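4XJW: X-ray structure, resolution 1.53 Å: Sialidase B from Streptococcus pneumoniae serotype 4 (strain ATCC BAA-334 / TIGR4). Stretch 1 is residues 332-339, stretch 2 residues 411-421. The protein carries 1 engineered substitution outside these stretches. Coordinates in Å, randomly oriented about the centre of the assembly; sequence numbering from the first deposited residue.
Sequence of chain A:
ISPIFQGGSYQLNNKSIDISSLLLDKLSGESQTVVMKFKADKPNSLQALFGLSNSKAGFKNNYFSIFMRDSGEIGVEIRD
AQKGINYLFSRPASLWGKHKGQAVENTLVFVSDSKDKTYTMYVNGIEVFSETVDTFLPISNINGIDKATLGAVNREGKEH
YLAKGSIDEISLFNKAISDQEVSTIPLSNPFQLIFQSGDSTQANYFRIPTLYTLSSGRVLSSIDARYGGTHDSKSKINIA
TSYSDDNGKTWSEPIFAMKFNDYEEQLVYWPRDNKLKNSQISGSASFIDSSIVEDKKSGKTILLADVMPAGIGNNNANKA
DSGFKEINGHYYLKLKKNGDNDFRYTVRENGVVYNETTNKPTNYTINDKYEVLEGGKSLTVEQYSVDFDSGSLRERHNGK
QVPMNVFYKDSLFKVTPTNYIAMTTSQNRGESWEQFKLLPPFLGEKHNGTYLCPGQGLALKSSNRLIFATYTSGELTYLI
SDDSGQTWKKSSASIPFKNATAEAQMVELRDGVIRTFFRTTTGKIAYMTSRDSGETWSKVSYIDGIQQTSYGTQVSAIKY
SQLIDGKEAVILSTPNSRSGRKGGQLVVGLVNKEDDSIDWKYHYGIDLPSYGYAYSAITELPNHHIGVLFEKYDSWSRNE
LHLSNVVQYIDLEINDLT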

# COMPACT_ATOMS: atom_id res chain seq x y z
N TYR A 332 -27.39 -3.18 -19.99
CA TYR A 332 -27.20 -4.62 -19.89
C TYR A 332 -25.76 -4.98 -20.20
O TYR A 332 -25.21 -4.51 -21.19
CB TYR A 332 -28.14 -5.35 -20.85
CG TYR A 332 -29.59 -5.11 -20.53
CD1 TYR A 332 -30.17 -5.69 -19.40
CD2 TYR A 332 -30.39 -4.31 -21.33
CE1 TYR A 332 -31.50 -5.48 -19.09
CE2 TYR A 332 -31.72 -4.09 -21.03
CZ TYR A 332 -32.27 -4.68 -19.91
OH TYR A 332 -33.59 -4.48 -19.59
N LEU A 333 -25.18 -5.80 -19.34
CA LEU A 333 -23.80 -6.24 -19.50
C LEU A 333 -23.65 -7.09 -20.76
O LEU A 333 -24.39 -8.06 -20.95
CB LEU A 333 -23.38 -7.05 -18.27
CG LEU A 333 -21.93 -7.51 -18.16
CD1 LEU A 333 -21.02 -6.30 -17.97
CD2 LEU A 333 -21.77 -8.49 -17.00
N LYS A 334 -22.71 -6.70 -21.62
CA LYS A 334 -22.46 -7.42 -22.87
C LYS A 334 -21.54 -8.60 -22.61
O LYS A 334 -20.65 -8.52 -21.77
CB LYS A 334 -21.85 -6.49 -23.92
CG LYS A 334 -22.76 -5.35 -24.35
CD LYS A 334 -22.13 -4.50 -25.43
CE LYS A 334 -20.94 -3.73 -24.91
NZ LYS A 334 -20.30 -2.90 -25.96
N LEU A 335 -21.77 -9.69 -23.33
CA LEU A 335 -20.91 -10.86 -23.23
C LEU A 335 -20.49 -11.37 -24.61
O LEU A 335 -21.26 -11.29 -25.57
CB LEU A 335 -21.60 -11.99 -22.48
CG LEU A 335 -21.96 -11.79 -21.01
CD1 LEU A 335 -22.80 -12.94 -20.48
CD2 LEU A 335 -20.69 -11.62 -20.18
N LYS A 336 -19.28 -11.91 -24.67
CA LYS A 336 -18.78 -12.56 -25.87
C LYS A 336 -18.62 -14.03 -25.58
O LYS A 336 -18.04 -14.42 -24.56
CB LYS A 336 -17.43 -11.96 -26.29
CG LYS A 336 -16.64 -12.82 -27.27
CD LYS A 336 -15.39 -12.11 -27.75
CE LYS A 336 -15.76 -10.90 -28.58
NZ LYS A 336 -14.56 -10.16 -29.07
N LYS A 337 -19.16 -14.87 -26.46
CA LYS A 337 -19.06 -16.31 -26.26
C LYS A 337 -17.80 -16.82 -26.93
O LYS A 337 -17.38 -16.29 -27.95
CB LYS A 337 -20.30 -17.01 -26.82
CG LYS A 337 -20.46 -18.43 -26.31
CD LYS A 337 -21.67 -19.12 -26.92
CE LYS A 337 -21.83 -20.53 -26.38
NZ LYS A 337 -22.96 -21.26 -27.03
N ASN A 338 -17.18 -17.84 -26.35
CA ASN A 338 -15.95 -18.37 -26.92
C ASN A 338 -16.15 -18.82 -28.37
O ASN A 338 -17.11 -19.53 -28.67
CB ASN A 338 -15.40 -19.52 -26.08
CG ASN A 338 -13.95 -19.84 -26.40
OD1 ASN A 338 -13.24 -19.04 -27.00
ND2 ASN A 338 -13.51 -21.02 -25.98
N GLY A 339 -15.25 -18.39 -29.25
CA GLY A 339 -15.39 -18.68 -30.66
C GLY A 339 -15.87 -17.48 -31.47
O GLY A 339 -15.50 -17.32 -32.64
N SER A 411 -13.38 -18.26 -19.07
CA SER A 411 -14.84 -18.32 -19.14
C SER A 411 -15.39 -18.54 -20.55
O SER A 411 -14.83 -18.07 -21.55
CB SER A 411 -15.47 -17.06 -18.53
OG SER A 411 -16.87 -17.21 -18.41
N LEU A 412 -16.51 -19.27 -20.62
CA LEU A 412 -17.23 -19.47 -21.88
C LEU A 412 -17.84 -18.16 -22.37
O LEU A 412 -17.91 -17.91 -23.57
CB LEU A 412 -18.33 -20.51 -21.68
CG LEU A 412 -19.26 -20.85 -22.84
CD1 LEU A 412 -18.46 -21.33 -24.04
CD2 LEU A 412 -20.26 -21.93 -22.40
N PHE A 413 -18.31 -17.34 -21.42
CA PHE A 413 -18.82 -16.01 -21.72
C PHE A 413 -17.95 -14.97 -21.01
O PHE A 413 -17.69 -15.09 -19.81
CB PHE A 413 -20.27 -15.88 -21.24
CG PHE A 413 -21.25 -16.64 -22.07
CD1 PHE A 413 -21.71 -16.11 -23.26
CD2 PHE A 413 -21.71 -17.88 -21.65
CE1 PHE A 413 -22.62 -16.82 -24.04
CE2 PHE A 413 -22.63 -18.58 -22.41
CZ PHE A 413 -23.08 -18.05 -23.61
N LYS A 414 -17.49 -13.97 -21.75
CA LYS A 414 -16.56 -12.98 -21.22
C LYS A 414 -17.08 -11.55 -21.37
O LYS A 414 -17.70 -11.21 -22.38
CB LYS A 414 -15.19 -13.14 -21.88
CG LYS A 414 -14.48 -14.40 -21.41
CD LYS A 414 -13.23 -14.71 -22.22
CE LYS A 414 -12.02 -13.97 -21.71
NZ LYS A 414 -10.77 -14.52 -22.32
N VAL A 415 -16.82 -10.72 -20.36
CA VAL A 415 -17.20 -9.31 -20.42
C VAL A 415 -16.21 -8.53 -21.28
O VAL A 415 -15.12 -9.01 -21.59
CB VAL A 415 -17.27 -8.68 -19.02
CG1 VAL A 415 -18.31 -9.39 -18.17
CG2 VAL A 415 -15.92 -8.73 -18.33
N THR A 416 -16.61 -7.33 -21.66
CA THR A 416 -15.74 -6.42 -22.40
C THR A 416 -14.46 -6.16 -21.60
O THR A 416 -14.52 -5.94 -20.39
CB THR A 416 -16.47 -5.08 -22.64
OG1 THR A 416 -17.67 -5.32 -23.40
CG2 THR A 416 -15.59 -4.10 -23.36
N PRO A 417 -13.29 -6.24 -22.27
CA PRO A 417 -12.00 -6.01 -21.60
C PRO A 417 -11.80 -4.53 -21.32
O PRO A 417 -11.02 -3.87 -21.98
CB PRO A 417 -10.98 -6.49 -22.64
CG PRO A 417 -11.68 -6.29 -23.95
CD PRO A 417 -13.11 -6.66 -23.67
N THR A 418 -12.51 -4.03 -20.32
CA THR A 418 -12.40 -2.63 -19.93
C THR A 418 -12.55 -2.57 -18.42
O THR A 418 -12.77 -3.60 -17.80
CB THR A 418 -13.47 -1.77 -20.63
OG1 THR A 418 -13.18 -0.37 -20.44
CG2 THR A 418 -14.87 -2.09 -20.10
N ASN A 419 -12.43 -1.38 -17.84
CA ASN A 419 -12.56 -1.25 -16.38
C ASN A 419 -13.99 -0.91 -15.95
O ASN A 419 -14.71 -0.18 -16.65
CB ASN A 419 -11.60 -0.19 -15.85
CG ASN A 419 -11.80 1.14 -16.52
OD1 ASN A 419 -11.51 1.29 -17.71
ND2 ASN A 419 -12.32 2.12 -15.77
N TYR A 420 -14.38 -1.44 -14.80
CA TYR A 420 -15.72 -1.22 -14.24
C TYR A 420 -15.61 -0.72 -12.81
O TYR A 420 -14.54 -0.76 -12.21
CB TYR A 420 -16.53 -2.52 -14.25
CG TYR A 420 -16.66 -3.19 -15.60
CD1 TYR A 420 -15.62 -3.96 -16.12
CD2 TYR A 420 -17.82 -3.06 -16.35
CE1 TYR A 420 -15.74 -4.58 -17.35
CE2 TYR A 420 -17.94 -3.67 -17.58
CZ TYR A 420 -16.90 -4.42 -18.07
OH TYR A 420 -17.03 -5.03 -19.30
N ILE A 421 -16.73 -0.26 -12.25
CA ILE A 421 -16.82 0.02 -10.82
C ILE A 421 -17.86 -0.90 -10.23
O ILE A 421 -18.93 -1.07 -10.80
CB ILE A 421 -17.22 1.48 -10.53
CG1 ILE A 421 -16.17 2.45 -11.08
CG2 ILE A 421 -17.39 1.72 -9.02
CD1 ILE A 421 -16.50 3.93 -10.83
O HOH W 1 -19.30 -6.46 -21.28
O HOH W 2 -17.77 -4.84 -26.21

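What fills the apolar centre of the contact? Leu335 and Leu333 meet Val415 there: Leu335 CD2 and Leu333 CD2 each lie 3.8 Å from Val415 CG1, so this one methyl serves both leucines. Leu335, in the m, t rotamer, also brings CD1 to 4.0 Å from Phe413 CB. Leu333 points sideways from its CA, but its t, p rotamer carries the end nearer, with CD1 4.1 Å from Tyr420 CE2. All five residues are buried, and their branched or aromatic side chains fill this space without polar groups to satisfy, except the Tyr420 hydroxyl, whose OH donates to Thr416 O at 2.9 Å.

How does Lys337 fit beside a phenylalanine? The two form a non-hydrogen-bonded antiparallel pair with side chains on the same sheet face. The extended, all-t lysine lays its methylenes along its neighbours: CG of Lys337 is 3.5 Å from Phe413 CE1, and CE of Lys337 is 4.2 Å from Leu412 CD1. A long aliphatic stem thus covers apolar surface while its amine reaches onward.

What ties the backbones together? Lys336 and Lys414 form a reciprocal pair: Lys336 N donates to Lys414 O and Lys414 N to Lys336 O, both at 2.9 Å. Beyond them Asn338 N donates to Leu412 O, also at 2.9 Å, extending the ladder past the end of the first strand. The Lys336 and Lys414 side chains share the face opposite Lys337 and Phe413.

What replaces direct pairing at the polar edge near Thr416? Water does. Water 1 donates to Lys334 O at 2.5 Å and accepts from Thr416 N at 2.9 Å, bridging the backbones. Water 2 accepts from Lys334 NZ at 3.2 Å and hydrogen-bonds Thr416 OG1 at 2.9 Å, linking the amine at the end of the long Lys334 side chain to the hydroxyl on the short Thr416 side chain.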